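Local coordinates for protein AT27789p (Drosophila melanogaster, PDB 5UZN) that probably binds messenger RNA through quasi-RNA recognition motifs, of which this chain is the third domain of the hnRNP F/H homologue Glorund, at residues E9-H14 / D58-S63; H14-P19 / E80-G85; N25-F30 / E72-R77; N38-Y43 / D54-T59. All blocks are in the same frame, centred on the assembly; numbering follows the deposited sequence.

Interaction 1. Residues E9-H14 / D58-S63; sequences EYYTIH and DTYEDS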
loop_
_atom_site.group_PDB
_atom_site.type_symbol
_atom_site.label_atom_id
_atom_site.label_comp_id
_atom_site.label_asym_id
_atom_site.label_seq_id
_atom_site.Cartn_x
_atom_site.Cartn_y
_atom_site.Cartn_z
ATOM N N GLU A 9 -6.564 -7.428 14.132
ATOM C CA GLU A 9 -5.316 -7.731 13.451
ATOM C C GLU A 9 -5.504 -7.608 11.942
ATOM O O GLU A 9 -6.512 -8.053 11.396
ATOM C CB GLU A 9 -4.850 -9.145 13.811
ATOM C CG GLU A 9 -5.995 -10.158 13.774
ATOM C CD GLU A 9 -5.598 -11.562 14.210
ATOM O OE1 GLU A 9 -4.704 -11.677 15.066
ATOM O OE2 GLU A 9 -6.191 -12.525 13.686
ATOM N N TYR A 10 -4.529 -7.017 11.273
ATOM C CA TYR A 10 -4.602 -6.799 9.838
ATOM C C TYR A 10 -3.452 -7.516 9.143
ATOM O O TYR A 10 -2.457 -7.887 9.767
ATOM C CB TYR A 10 -4.569 -5.301 9.505
ATOM C CG TYR A 10 -5.720 -4.522 10.111
ATOM C CD1 TYR A 10 -6.989 -4.545 9.539
ATOM C CD2 TYR A 10 -5.537 -3.777 11.257
ATOM C CE1 TYR A 10 -8.036 -3.826 10.092
ATOM C CE2 TYR A 10 -6.575 -3.056 11.814
ATOM C CZ TYR A 10 -7.821 -3.089 11.231
ATOM O OH TYR A 10 -8.851 -2.373 11.796
ATOM N N TYR A 11 -3.620 -7.753 7.847
ATOM C CA TYR A 11 -2.587 -8.383 7.030
ATOM C C TYR A 11 -1.947 -7.323 6.142
ATOM O O TYR A 11 -2.634 -6.665 5.349
ATOM C CB TYR A 11 -3.177 -9.515 6.197
ATOM C CG TYR A 11 -3.844 -10.560 7.060
ATOM C CD1 TYR A 11 -5.158 -10.399 7.503
ATOM C CD2 TYR A 11 -3.157 -11.705 7.441
ATOM C CE1 TYR A 11 -5.766 -11.349 8.300
ATOM C CE2 TYR A 11 -3.761 -12.672 8.246
ATOM C CZ TYR A 11 -5.067 -12.484 8.670
ATOM O OH TYR A 11 -5.675 -13.430 9.467
ATOM N N THR A 12 -0.634 -7.179 6.256
ATOM C CA THR A 12 0.056 -5.961 5.848
ATOM C C THR A 12 0.883 -6.158 4.584
ATOM O O THR A 12 1.647 -7.128 4.470
ATOM C CB THR A 12 0.951 -5.490 6.981
ATOM O OG1 THR A 12 0.133 -5.330 8.131
ATOM C CG2 THR A 12 1.610 -4.168 6.627
ATOM N N ILE A 13 0.754 -5.210 3.660
ATOM C CA ILE A 13 1.602 -5.112 2.476
ATOM C C ILE A 13 2.380 -3.811 2.587
ATOM O O ILE A 13 1.780 -2.726 2.597
ATOM C CB ILE A 13 0.780 -5.139 1.187
ATOM C CG1 ILE A 13 0.047 -6.472 1.026
ATOM C CG2 ILE A 13 1.676 -4.888 -0.018
ATOM C CD1 ILE A 13 -0.701 -6.527 -0.300
ATOM N N HIS A 14 3.702 -3.920 2.707
ATOM C CA HIS A 14 4.583 -2.766 2.749
ATOM C C HIS A 14 4.946 -2.407 1.320
ATOM O O HIS A 14 5.139 -3.287 0.483
ATOM C CB HIS A 14 5.841 -3.063 3.583
ATOM C CG HIS A 14 6.779 -1.902 3.672
ATOM N ND1 HIS A 14 6.420 -0.703 4.253
ATOM C CD2 HIS A 14 8.046 -1.737 3.213
ATOM C CE1 HIS A 14 7.431 0.149 4.158
ATOM N NE2 HIS A 14 8.427 -0.452 3.531
ATOM N N ASP A 58 -8.189 -6.611 5.499
ATOM C CA ASP A 58 -9.051 -7.226 6.501
ATOM C C ASP A 58 -8.733 -8.706 6.684
ATOM O O ASP A 58 -8.738 -9.203 7.812
ATOM C CB ASP A 58 -10.527 -7.026 6.107
ATOM C CG ASP A 58 -11.006 -5.596 6.322
ATOM O OD1 ASP A 58 -10.695 -5.029 7.386
ATOM O OD2 ASP A 58 -11.693 -5.043 5.434
ATOM N N THR A 59 -8.447 -9.424 5.596
ATOM C CA THR A 59 -8.205 -10.865 5.642
ATOM C C THR A 59 -6.900 -11.230 4.944
ATOM O O THR A 59 -6.372 -10.470 4.123
ATOM C CB THR A 59 -9.322 -11.657 4.957
ATOM O OG1 THR A 59 -9.378 -11.279 3.571
ATOM C CG2 THR A 59 -10.666 -11.383 5.622
ATOM N N TYR A 60 -6.393 -12.427 5.280
ATOM C CA TYR A 60 -5.256 -12.995 4.550
ATOM C C TYR A 60 -5.567 -13.099 3.068
ATOM O O TYR A 60 -4.776 -12.668 2.221
ATOM C CB TYR A 60 -4.891 -14.379 5.110
ATOM C CG TYR A 60 -3.711 -15.094 4.404
ATOM C CD1 TYR A 60 -2.421 -14.590 4.479
ATOM C CD2 TYR A 60 -3.896 -16.285 3.697
ATOM C CE1 TYR A 60 -1.345 -15.226 3.853
ATOM C CE2 TYR A 60 -2.809 -16.944 3.072
ATOM C CZ TYR A 60 -1.532 -16.405 3.173
ATOM O OH TYR A 60 -0.443 -17.026 2.562
ATOM N N GLU A 61 -6.748 -13.612 2.735
ATOM C CA GLU A 61 -7.107 -13.763 1.330
ATOM C C GLU A 61 -7.011 -12.438 0.584
ATOM O O GLU A 61 -6.466 -12.378 -0.525
ATOM C CB GLU A 61 -8.516 -14.333 1.228
ATOM C CG GLU A 61 -8.978 -14.539 -0.169
ATOM C CD GLU A 61 -10.421 -14.982 -0.221
ATOM O OE1 GLU A 61 -11.088 -15.022 0.843
ATOM O OE2 GLU A 61 -10.877 -15.288 -1.333
ATOM N N ASP A 62 -7.522 -11.363 1.179
ATOM C CA ASP A 62 -7.403 -10.049 0.545
ATOM C C ASP A 62 -5.945 -9.677 0.289
ATOM O O ASP A 62 -5.592 -9.232 -0.808
ATOM C CB ASP A 62 -8.059 -8.989 1.422
ATOM C CG ASP A 62 -9.536 -8.798 1.110
ATOM O OD1 ASP A 62 -10.107 -9.652 0.400
ATOM O OD2 ASP A 62 -10.114 -7.783 1.567
ATOM N N SER A 63 -5.084 -9.830 1.305
ATOM C CA SER A 63 -3.697 -9.404 1.157
ATOM C C SER A 63 -3.003 -10.173 0.049
ATOM O O SER A 63 -2.181 -9.607 -0.674
ATOM C CB SER A 63 -2.937 -9.577 2.476
ATOM O OG SER A 63 -2.698 -10.945 2.775
#
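The backbones of Tyr11 and Tyr60 come together where the start of strand 11-16 meets the first turn of helix 60-68. Their CA atoms are 5.9 Å apart, and those of Tyr10 and Asp58 5.6 Å. No hydrogen bond joins the two segments. The Tyr11 ring lies against the beginning of the helix. Tyr60 N sits 3.2 Å above one ring face, offset toward the rim. CB of Tyr60 covers the same ring in a CH-pi contact, 4.0 Å from its centroid. The Tyr60 ring turns away, its CG anti to the backbone N (chi1 179°), and the two tyrosines cross at about a right angle. Asp58 O lies at the Tyr11 edge. Deeper in, Ile13 CD1 meets Ser63 O at 3.4 Å. Ser63 OG donates to a lone pair of Tyr60 O. Thr59 is the N-cap: its OG1 accepts from Asp62 N at 3.0 Å. Tyr83 also touches Tyr11 and Ser63. The arrangement is that of the RRM fold, with its second helix packed on the first strand of the sheet.

Interaction 2. Residues H14-P19 / E80-G85; sequences HMRGLP and ELFYDG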
loop_
_atom_site.group_PDB
_atom_site.type_symbol
_atom_site.label_atom_id
_atom_site.label_comp_id
_atom_site.label_asym_id
_atom_site.label_seq_id
_atom_site.Cartn_x
_atom_site.Cartn_y
_atom_site.Cartn_z
ATOM N N HIS A 14 3.702 -3.920 2.707
ATOM C CA HIS A 14 4.583 -2.766 2.749
ATOM C C HIS A 14 4.946 -2.407 1.320
ATOM O O HIS A 14 5.139 -3.287 0.483
ATOM C CB HIS A 14 5.841 -3.063 3.583
ATOM C CG HIS A 14 6.779 -1.902 3.672
ATOM N ND1 HIS A 14 6.420 -0.703 4.253
ATOM C CD2 HIS A 14 8.046 -1.737 3.213
ATOM C CE1 HIS A 14 7.431 0.149 4.158
ATOM N NE2 HIS A 14 8.427 -0.452 3.531
ATOM N N MET A 15 4.970 -1.108 1.023
ATOM C CA MET A 15 5.104 -0.631 -0.347
ATOM C C MET A 15 6.303 0.294 -0.438
ATOM O O MET A 15 6.476 1.163 0.408
ATOM C CB MET A 15 3.827 0.101 -0.816
ATOM C CG MET A 15 2.522 -0.623 -0.508
ATOM S SD MET A 15 1.043 0.366 -0.792
ATOM C CE MET A 15 1.027 0.372 -2.593
ATOM N N ARG A 16 7.139 0.107 -1.450
ATOM C CA ARG A 16 8.224 1.039 -1.711
ATOM C C ARG A 16 8.129 1.606 -3.122
ATOM O O ARG A 16 7.521 1.003 -4.015
ATOM C CB ARG A 16 9.583 0.371 -1.498
ATOM C CG ARG A 16 9.770 -0.124 -0.072
ATOM C CD ARG A 16 11.127 -0.761 0.131
ATOM N NE ARG A 16 12.147 0.227 0.425
ATOM C CZ ARG A 16 12.301 0.761 1.633
ATOM N NH1 ARG A 16 11.488 0.388 2.630
ATOM N NH2 ARG A 16 13.268 1.640 1.848
ATOM N N GLY A 17 8.729 2.778 -3.310
ATOM C CA GLY A 17 8.757 3.404 -4.619
ATOM C C GLY A 17 7.592 4.308 -4.942
ATOM O O GLY A 17 7.404 4.640 -6.114
ATOM N N LEU A 18 6.798 4.712 -3.955
ATOM C CA LEU A 18 5.678 5.597 -4.254
ATOM C C LEU A 18 6.218 6.955 -4.675
ATOM O O LEU A 18 7.240 7.392 -4.139
ATOM C CB LEU A 18 4.769 5.800 -3.033
ATOM C CG LEU A 18 3.669 4.806 -2.694
ATOM C CD1 LEU A 18 4.277 3.486 -2.290
ATOM C CD2 LEU A 18 2.790 5.394 -1.586
ATOM N N PRO A 19 5.547 7.648 -5.600
ATOM C CA PRO A 19 5.871 9.056 -5.859
ATOM C C PRO A 19 5.500 9.930 -4.667
ATOM O O PRO A 19 4.563 9.639 -3.932
ATOM C CB PRO A 19 5.001 9.410 -7.073
ATOM C CG PRO A 19 4.378 8.125 -7.548
ATOM C CD PRO A 19 4.420 7.160 -6.413
ATOM N N GLU A 80 7.105 -1.530 -5.410
ATOM C CA GLU A 80 7.521 -2.818 -4.859
ATOM C C GLU A 80 6.643 -3.188 -3.677
ATOM O O GLU A 80 6.530 -2.404 -2.726
ATOM C CB GLU A 80 8.965 -2.775 -4.380
ATOM C CG GLU A 80 10.026 -2.695 -5.427
ATOM C CD GLU A 80 11.367 -2.839 -4.768
ATOM O OE1 GLU A 80 11.850 -3.988 -4.691
ATOM O OE2 GLU A 80 11.891 -1.816 -4.257
ATOM N N LEU A 81 6.068 -4.387 -3.708
ATOM C CA LEU A 81 5.192 -4.872 -2.653
ATOM C C LEU A 81 5.916 -5.932 -1.831
ATOM O O LEU A 81 6.613 -6.781 -2.386
ATOM C CB LEU A 81 3.905 -5.465 -3.230
ATOM C CG LEU A 81 3.094 -4.473 -4.065
ATOM C CD1 LEU A 81 1.796 -5.131 -4.511
ATOM C CD2 LEU A 81 2.826 -3.209 -3.252
ATOM N N PHE A 82 5.744 -5.869 -0.513
ATOM C CA PHE A 82 6.319 -6.821 0.433
ATOM C C PHE A 82 5.234 -7.231 1.408
ATOM O O PHE A 82 4.668 -6.374 2.094
ATOM C CB PHE A 82 7.496 -6.217 1.202
ATOM C CG PHE A 82 8.559 -5.652 0.329
ATOM C CD1 PHE A 82 8.492 -4.334 -0.102
ATOM C CD2 PHE A 82 9.633 -6.444 -0.066
ATOM C CE1 PHE A 82 9.481 -3.821 -0.915
ATOM C CE2 PHE A 82 10.616 -5.930 -0.881
ATOM C CZ PHE A 82 10.542 -4.620 -1.293
ATOM N N TYR A 83 4.941 -8.527 1.462
ATOM C CA TYR A 83 3.943 -9.036 2.389
ATOM C C TYR A 83 4.565 -9.172 3.761
ATOM O O TYR A 83 5.424 -10.036 3.965
ATOM C CB TYR A 83 3.394 -10.377 1.922
ATOM C CG TYR A 83 2.361 -10.887 2.910
ATOM C CD1 TYR A 83 1.255 -10.122 3.209
ATOM C CD2 TYR A 83 2.516 -12.100 3.567
ATOM C CE1 TYR A 83 0.314 -10.546 4.113
ATOM C CE2 TYR A 83 1.563 -12.545 4.480
ATOM C CZ TYR A 83 0.473 -11.759 4.744
ATOM O OH TYR A 83 -0.489 -12.155 5.633
ATOM N N ASP A 84 4.147 -8.325 4.705
ATOM C CA ASP A 84 4.737 -8.337 6.038
ATOM C C ASP A 84 3.926 -9.151 7.036
ATOM O O ASP A 84 4.262 -9.166 8.220
ATOM C CB ASP A 84 4.921 -6.904 6.550
ATOM C CG ASP A 84 6.090 -6.181 5.879
ATOM O OD1 ASP A 84 6.743 -6.752 4.969
ATOM O OD2 ASP A 84 6.351 -5.026 6.251
ATOM N N GLY A 85 2.877 -9.830 6.597
ATOM C CA GLY A 85 2.202 -10.722 7.491
ATOM C C GLY A 85 1.237 -9.976 8.395
ATOM O O GLY A 85 0.840 -8.834 8.159
#
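The Phe82 ring has His14 O at its edge, 3.6 Å from CD1. Arg16 brings its CD obliquely to the same ring, 3.6 Å from CE1, with guanidinium and ring planes 72° apart. The His14 ring has Arg16 NH1 at its edge, in plane, where it donates a weak hydrogen bond to NE2. Asp84 OD2 approaches His14 CB at 3.4 Å, and its carboxylate is turned only 19° from the imidazole. His14, Arg16, Glu80 and Phe82 stand on one face of the antiparallel pair 14-16 and 80-85. On the other face Met15 and Leu81 lie side by side, CG to CD2 3.8 Å, and Met15 continues onto Val27 and Phe30 of helix 24-31. Two reciprocal pairs of backbone bonds join His14 with Phe82 and Arg16 with Glu80. His14 N to Phe82 O is 2.7 Å. With NE2 accepting from Arg16 and ND1 hydrogen-bonded to Asp54 OD1 on the next strand, the imidazole is probably neutral, its proton on ND1. Nearby carboxylates would favour the charged form and Arg16 would oppose it.

Interaction 3. Residues N25-F30 / E72-R77; sequences NDVFKF and EQMGSR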
loop_
_atom_site.group_PDB
_atom_site.type_symbol
_atom_site.label_atom_id
_atom_site.label_comp_id
_atom_site.label_asym_id
_atom_site.label_seq_id
_atom_site.Cartn_x
_atom_site.Cartn_y
_atom_site.Cartn_z
ATOM N N ASN A 25 -5.462 7.959 -1.294
ATOM C CA ASN A 25 -6.386 7.599 -2.365
ATOM C C ASN A 25 -5.668 6.940 -3.535
ATOM O O ASN A 25 -6.252 6.083 -4.203
ATOM C CB ASN A 25 -7.195 8.820 -2.812
ATOM C CG ASN A 25 -8.330 9.150 -1.832
ATOM O OD1 ASN A 25 -8.899 8.259 -1.181
ATOM N ND2 ASN A 25 -8.649 10.429 -1.712
ATOM N N ASP A 26 -4.402 7.294 -3.786
ATOM C CA ASP A 26 -3.651 6.587 -4.826
ATOM C C ASP A 26 -3.371 5.135 -4.443
ATOM O O ASP A 26 -3.340 4.254 -5.314
ATOM C CB ASP A 26 -2.333 7.298 -5.107
ATOM C CG ASP A 26 -2.418 8.243 -6.278
ATOM O OD1 ASP A 26 -3.545 8.593 -6.667
ATOM O OD2 ASP A 26 -1.352 8.628 -6.810
ATOM N N VAL A 27 -3.125 4.860 -3.160
ATOM C CA VAL A 27 -2.953 3.464 -2.758
ATOM C C VAL A 27 -4.255 2.705 -2.951
ATOM O O VAL A 27 -4.271 1.611 -3.527
ATOM C CB VAL A 27 -2.430 3.372 -1.310
ATOM C CG1 VAL A 27 -2.276 1.915 -0.871
ATOM C CG2 VAL A 27 -1.061 4.008 -1.241
ATOM N N PHE A 28 -5.368 3.272 -2.533
ATOM C CA PHE A 28 -6.639 2.628 -2.742
ATOM C C PHE A 28 -6.839 2.359 -4.238
ATOM O O PHE A 28 -7.220 1.304 -4.606
ATOM C CB PHE A 28 -7.784 3.435 -2.122
ATOM C CG PHE A 28 -7.926 3.274 -0.618
ATOM C CD1 PHE A 28 -8.373 2.127 -0.074
ATOM C CD2 PHE A 28 -7.624 4.301 0.231
ATOM C CE1 PHE A 28 -8.525 1.991 1.291
ATOM C CE2 PHE A 28 -7.767 4.175 1.591
ATOM C CZ PHE A 28 -8.214 3.006 2.119
ATOM N N LYS A 29 -6.519 3.303 -5.111
ATOM C CA LYS A 29 -6.698 3.082 -6.549
ATOM C C LYS A 29 -5.796 1.973 -7.062
ATOM O O LYS A 29 -6.166 1.242 -7.989
ATOM C CB LYS A 29 -6.413 4.366 -7.330
ATOM C CG LYS A 29 -7.462 5.451 -7.154
ATOM C CD LYS A 29 -7.087 6.709 -7.937
ATOM C CE LYS A 29 -8.107 7.830 -7.728
ATOM N NZ LYS A 29 -7.701 9.100 -8.410
ATOM N N PHE A 30 -4.617 1.837 -6.458
ATOM C CA PHE A 30 -3.635 0.844 -6.877
ATOM C C PHE A 30 -4.149 -0.576 -6.661
ATOM O O PHE A 30 -3.930 -1.452 -7.502
ATOM C CB PHE A 30 -2.326 1.092 -6.116
ATOM C CG PHE A 30 -1.190 0.195 -6.540
ATOM C CD1 PHE A 30 -0.414 0.517 -7.641
ATOM C CD2 PHE A 30 -0.926 -0.981 -5.864
ATOM C CE1 PHE A 30 0.614 -0.301 -8.038
ATOM C CE2 PHE A 30 0.121 -1.796 -6.254
ATOM C CZ PHE A 30 0.887 -1.448 -7.350
ATOM N N GLU A 72 -0.197 -1.680 -12.843
ATOM C CA GLU A 72 1.200 -1.858 -13.216
ATOM C C GLU A 72 2.078 -0.793 -12.581
ATOM O O GLU A 72 3.227 -1.064 -12.233
ATOM C CB GLU A 72 1.323 -1.862 -14.740
ATOM C CG GLU A 72 0.374 -2.881 -15.387
ATOM C CD GLU A 72 0.193 -2.678 -16.881
ATOM O OE1 GLU A 72 -0.944 -2.369 -17.309
ATOM O OE2 GLU A 72 1.184 -2.836 -17.625
ATOM N N GLN A 73 1.543 0.403 -12.383
ATOM C CA GLN A 73 2.290 1.507 -11.813
ATOM C C GLN A 73 1.350 2.297 -10.919
ATOM O O GLN A 73 0.130 2.228 -11.063
ATOM C CB GLN A 73 2.866 2.442 -12.893
ATOM C CG GLN A 73 3.936 1.837 -13.783
ATOM C CD GLN A 73 4.648 2.899 -14.615
ATOM O OE1 GLN A 73 4.010 3.736 -15.259
ATOM N NE2 GLN A 73 5.978 2.878 -14.587
ATOM N N MET A 74 1.924 3.036 -9.977
ATOM C CA MET A 74 1.203 4.114 -9.302
ATOM C C MET A 74 1.736 5.415 -9.883
ATOM O O MET A 74 2.940 5.678 -9.808
ATOM C CB MET A 74 1.413 4.073 -7.796
ATOM C CG MET A 74 0.547 5.059 -7.052
ATOM S SD MET A 74 0.996 5.093 -5.311
ATOM C CE MET A 74 0.708 3.380 -4.852
ATOM N N GLY A 75 0.863 6.212 -10.469
ATOM C CA GLY A 75 1.381 7.294 -11.281
ATOM C C GLY A 75 2.248 6.688 -12.363
ATOM O O GLY A 75 1.825 5.797 -13.102
ATOM N N SER A 76 3.502 7.113 -12.440
ATOM C CA SER A 76 4.405 6.546 -13.429
ATOM C C SER A 76 5.595 5.868 -12.767
ATOM O O SER A 76 6.676 5.820 -13.349
ATOM C CB SER A 76 4.884 7.608 -14.419
ATOM O OG SER A 76 5.085 8.868 -13.801
ATOM N N ARG A 77 5.409 5.348 -11.547
ATOM C CA ARG A 77 6.451 4.611 -10.833
ATOM C C ARG A 77 6.031 3.159 -10.646
ATOM O O ARG A 77 4.855 2.863 -10.448
ATOM C CB ARG A 77 6.759 5.229 -9.462
ATOM C CG ARG A 77 7.479 6.577 -9.542
ATOM C CD ARG A 77 7.794 7.081 -8.158
ATOM N NE ARG A 77 9.197 7.425 -7.966
ATOM C CZ ARG A 77 9.680 8.659 -8.075
ATOM N NH1 ARG A 77 10.973 8.885 -7.877
ATOM N NH2 ARG A 77 8.876 9.674 -8.378
#
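Gln73 and Met74 meet Phe30 of helix 24-31 as the loop after helix 60-68 turns toward the last strand. Gln73 contributes its backbone. Its O lies at the edge of the Phe30 ring, 3.9 Å from CD1, and its C is also in the plane of that ring. Met74 then reaches across to the helix, with CG anti to its own backbone N (chi1 -173°). Its side chain crosses Phe30 at about a right angle, and CB comes within 4.0 Å of Phe30 CD1. Farther out, SD lies 4.0 Å from Asp26 CB. The chain bends at the last torsion (chi3 -59°). That bend brings CE to Phe30 CB at 4.0 Å and Val27 CG2 at 4.1 Å, so the methyl group rests between residues one turn apart. Asp26 OD2 is hydrogen-bonded to Ser22 OG. A type II' turn starts at Met74 and runs through Gly75 and Ser76 to Arg77. Two backbone bonds, Met74 N to Arg77 O and Arg77 N to Met74 O, close it. The contact packs this loop on the first helix, in the hydrophobic core of the RRM fold. There Met15 of strand 11-16 touches Val27, Phe30 and Met74, while Val27 also packs on Val39 and Ile41 of strand 38-43.

Interaction 4. Residues N38-Y43 / D54-T59; sequences NVRINY and DAYFDT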
loop_
_atom_site.group_PDB
_atom_site.type_symbol
_atom_site.label_atom_id
_atom_site.label_comp_id
_atom_site.label_asym_id
_atom_site.label_seq_id
_atom_site.Cartn_x
_atom_site.Cartn_y
_atom_site.Cartn_z
ATOM N N ASN A 38 -7.296 0.125 5.734
ATOM C CA ASN A 38 -6.641 1.399 5.979
ATOM C C ASN A 38 -5.314 1.412 5.237
ATOM O O ASN A 38 -4.781 0.363 4.863
ATOM C CB ASN A 38 -6.402 1.637 7.470
ATOM C CG ASN A 38 -7.665 2.012 8.211
ATOM O OD1 ASN A 38 -8.393 2.924 7.806
ATOM N ND2 ASN A 38 -7.937 1.307 9.305
ATOM N N VAL A 39 -4.794 2.621 5.042
ATOM C CA VAL A 39 -3.537 2.895 4.353
ATOM C C VAL A 39 -2.791 3.927 5.171
ATOM O O VAL A 39 -3.389 4.895 5.646
ATOM C CB VAL A 39 -3.741 3.455 2.928
ATOM C CG1 VAL A 39 -2.388 3.948 2.377
ATOM C CG2 VAL A 39 -4.365 2.407 2.025
ATOM N N ARG A 40 -1.542 3.710 5.311
ATOM C CA ARG A 40 -0.637 4.703 6.016
ATOM C C ARG A 40 0.677 5.084 5.137
ATOM O O ARG A 40 1.605 4.314 4.772
ATOM C CB ARG A 40 -0.091 4.127 7.321
ATOM C CG ARG A 40 -1.134 3.678 8.319
ATOM C CD ARG A 40 -0.532 3.639 9.723
ATOM N NE ARG A 40 0.731 2.906 9.770
ATOM C CZ ARG A 40 1.508 2.834 10.845
ATOM N NH1 ARG A 40 2.643 2.146 10.795
ATOM N NH2 ARG A 40 1.153 3.457 11.969
ATOM N N ILE A 41 0.567 6.336 4.725
ATOM C CA ILE A 41 1.719 6.876 4.018
ATOM C C ILE A 41 2.776 7.211 5.055
ATOM O O ILE A 41 2.439 7.740 6.116
ATOM C CB ILE A 41 1.305 8.126 3.224
ATOM C CG1 ILE A 41 0.113 7.812 2.285
ATOM C CG2 ILE A 41 2.530 8.734 2.552
ATOM C CD1 ILE A 41 0.401 6.725 1.148
ATOM N N ASN A 42 4.044 6.869 4.782
ATOM C CA ASN A 42 5.144 7.150 5.699
ATOM C C ASN A 42 5.820 8.476 5.365
ATOM O O ASN A 42 6.066 8.795 4.196
ATOM C CB ASN A 42 6.187 6.027 5.668
ATOM C CG ASN A 42 5.675 4.742 6.266
ATOM O OD1 ASN A 42 5.000 4.757 7.291
ATOM N ND2 ASN A 42 5.964 3.619 5.614
ATOM N N TYR A 43 6.137 9.239 6.409
ATOM C CA TYR A 43 6.828 10.517 6.296
ATOM C C TYR A 43 8.033 10.514 7.227
ATOM O O TYR A 43 8.157 9.660 8.110
ATOM C CB TYR A 43 5.903 11.702 6.656
ATOM C CG TYR A 43 4.596 11.771 5.895
ATOM C CD1 TYR A 43 3.548 10.916 6.195
ATOM C CD2 TYR A 43 4.401 12.716 4.886
ATOM C CE1 TYR A 43 2.343 10.988 5.509
ATOM C CE2 TYR A 43 3.198 12.780 4.182
ATOM C CZ TYR A 43 2.173 11.914 4.509
ATOM O OH TYR A 43 0.962 11.937 3.840
ATOM N N ASP A 54 2.191 1.637 4.057
ATOM C CA ASP A 54 1.595 0.357 4.435
ATOM C C ASP A 54 0.129 0.314 4.046
ATOM O O ASP A 54 -0.594 1.298 4.219
ATOM C CB ASP A 54 1.686 0.105 5.933
ATOM C CG ASP A 54 3.074 -0.244 6.375
ATOM O OD1 ASP A 54 3.796 -0.906 5.594
ATOM O OD2 ASP A 54 3.442 0.148 7.505
ATOM N N ALA A 55 -0.311 -0.837 3.540
ATOM C CA ALA A 55 -1.717 -1.103 3.268
ATOM C C ALA A 55 -2.125 -2.280 4.135
ATOM O O ALA A 55 -1.445 -3.315 4.128
ATOM C CB ALA A 55 -1.982 -1.391 1.776
ATOM N N TYR A 56 -3.214 -2.099 4.895
ATOM C CA TYR A 56 -3.708 -3.049 5.898
ATOM C C TYR A 56 -5.013 -3.652 5.404
ATOM O O TYR A 56 -6.005 -2.936 5.242
ATOM C CB TYR A 56 -3.925 -2.370 7.257
ATOM C CG TYR A 56 -2.648 -1.835 7.868
ATOM C CD1 TYR A 56 -1.787 -2.688 8.530
ATOM C CD2 TYR A 56 -2.298 -0.485 7.779
ATOM C CE1 TYR A 56 -0.611 -2.242 9.086
ATOM C CE2 TYR A 56 -1.102 -0.024 8.346
ATOM C CZ TYR A 56 -0.272 -0.915 9.003
ATOM O OH TYR A 56 0.918 -0.527 9.582
ATOM N N PHE A 57 -5.007 -4.955 5.155
ATOM C CA PHE A 57 -6.169 -5.647 4.617
ATOM C C PHE A 57 -6.885 -6.413 5.716
ATOM O O PHE A 57 -6.283 -6.818 6.715
ATOM C CB PHE A 57 -5.767 -6.596 3.480
ATOM C CG PHE A 57 -5.155 -5.880 2.310
ATOM C CD1 PHE A 57 -3.823 -5.535 2.329
ATOM C CD2 PHE A 57 -5.935 -5.505 1.212
ATOM C CE1 PHE A 57 -3.246 -4.838 1.248
ATOM C CE2 PHE A 57 -5.378 -4.826 0.148
ATOM C CZ PHE A 57 -4.026 -4.488 0.168
ATOM N N ASP A 58 -8.189 -6.611 5.499
ATOM C CA ASP A 58 -9.051 -7.226 6.501
ATOM C C ASP A 58 -8.733 -8.706 6.684
ATOM O O ASP A 58 -8.738 -9.203 7.812
ATOM C CB ASP A 58 -10.527 -7.026 6.107
ATOM C CG ASP A 58 -11.006 -5.596 6.322
ATOM O OD1 ASP A 58 -10.695 -5.029 7.386
ATOM O OD2 ASP A 58 -11.693 -5.043 5.434
ATOM N N THR A 59 -8.447 -9.424 5.596
ATOM C CA THR A 59 -8.205 -10.865 5.642
ATOM C C THR A 59 -6.900 -11.230 4.944
ATOM O O THR A 59 -6.372 -10.470 4.123
ATOM C CB THR A 59 -9.322 -11.657 4.957
ATOM O OG1 THR A 59 -9.378 -11.279 3.571
ATOM C CG2 THR A 59 -10.666 -11.383 5.622
HETATM O O HOH W 1 4.494 2.736 8.837
#
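Arg40 and Tyr56 stand on the same face of two antiparallel strands, 38-43 and 52-57, in the four-stranded sheet of the quasi-RRM fold. Their side chains run across each other at a slant, with the guanidinium and ring planes 70° apart. Arg40 CG lies at the ring edge, in plane, 3.7 Å from Tyr56 CE2. The chain bends at chi3, which brings NE to 3.4 Å from Tyr56 OH; NH1 lies at the same distance from it. Asp54 lies beside Arg40 and points the same way. Guanidinium and carboxylate are nearly coplanar, only 10° apart. OD2 faces the guanidinium edge in a long salt bridge, 3.9 Å from NH1, OD1 being held by His14. That would leave the carboxylate between two groups that should help to keep it ionised.

On the opposite face Val39 pairs with Ala55, and Val39 packs on Val27 and Phe28 of helix 24-31. Backbone bonds link Arg40 with Asp54 in both directions, and Arg40 N to Asp54 O is almost straight at 175°. Tyr56 N donates to Asn38 O at 2.9 Å, and the return bond from Asn38 N to Tyr56 O is weak. A water links the two strands, donating to Asn42 OD1 at 2.6 Å and to Asp54 OD2 at 3.1 Å.

Overall arrangement
From the N terminus, strand 11-16 enters interaction 1 with its first half and interaction 2 with its end, and His14 belongs to both. Helix 24-31 follows and takes part in interaction 3. Strand 38-43 then pairs with strand 52-57 in interaction 4, which closes the shortest loop and lies within the loops closed by interactions 2 and 3. Interaction 3 in turn lies within that of interaction 2. Interaction 1 crosses both 2 and 3. Interactions 1 and 4 share Asp58 and Thr59, where the strand leads into helix 60-68. Interactions 2 and 4 join neighbouring sheet strands, while 1 and 3 tie the sheet and loop to the two helices.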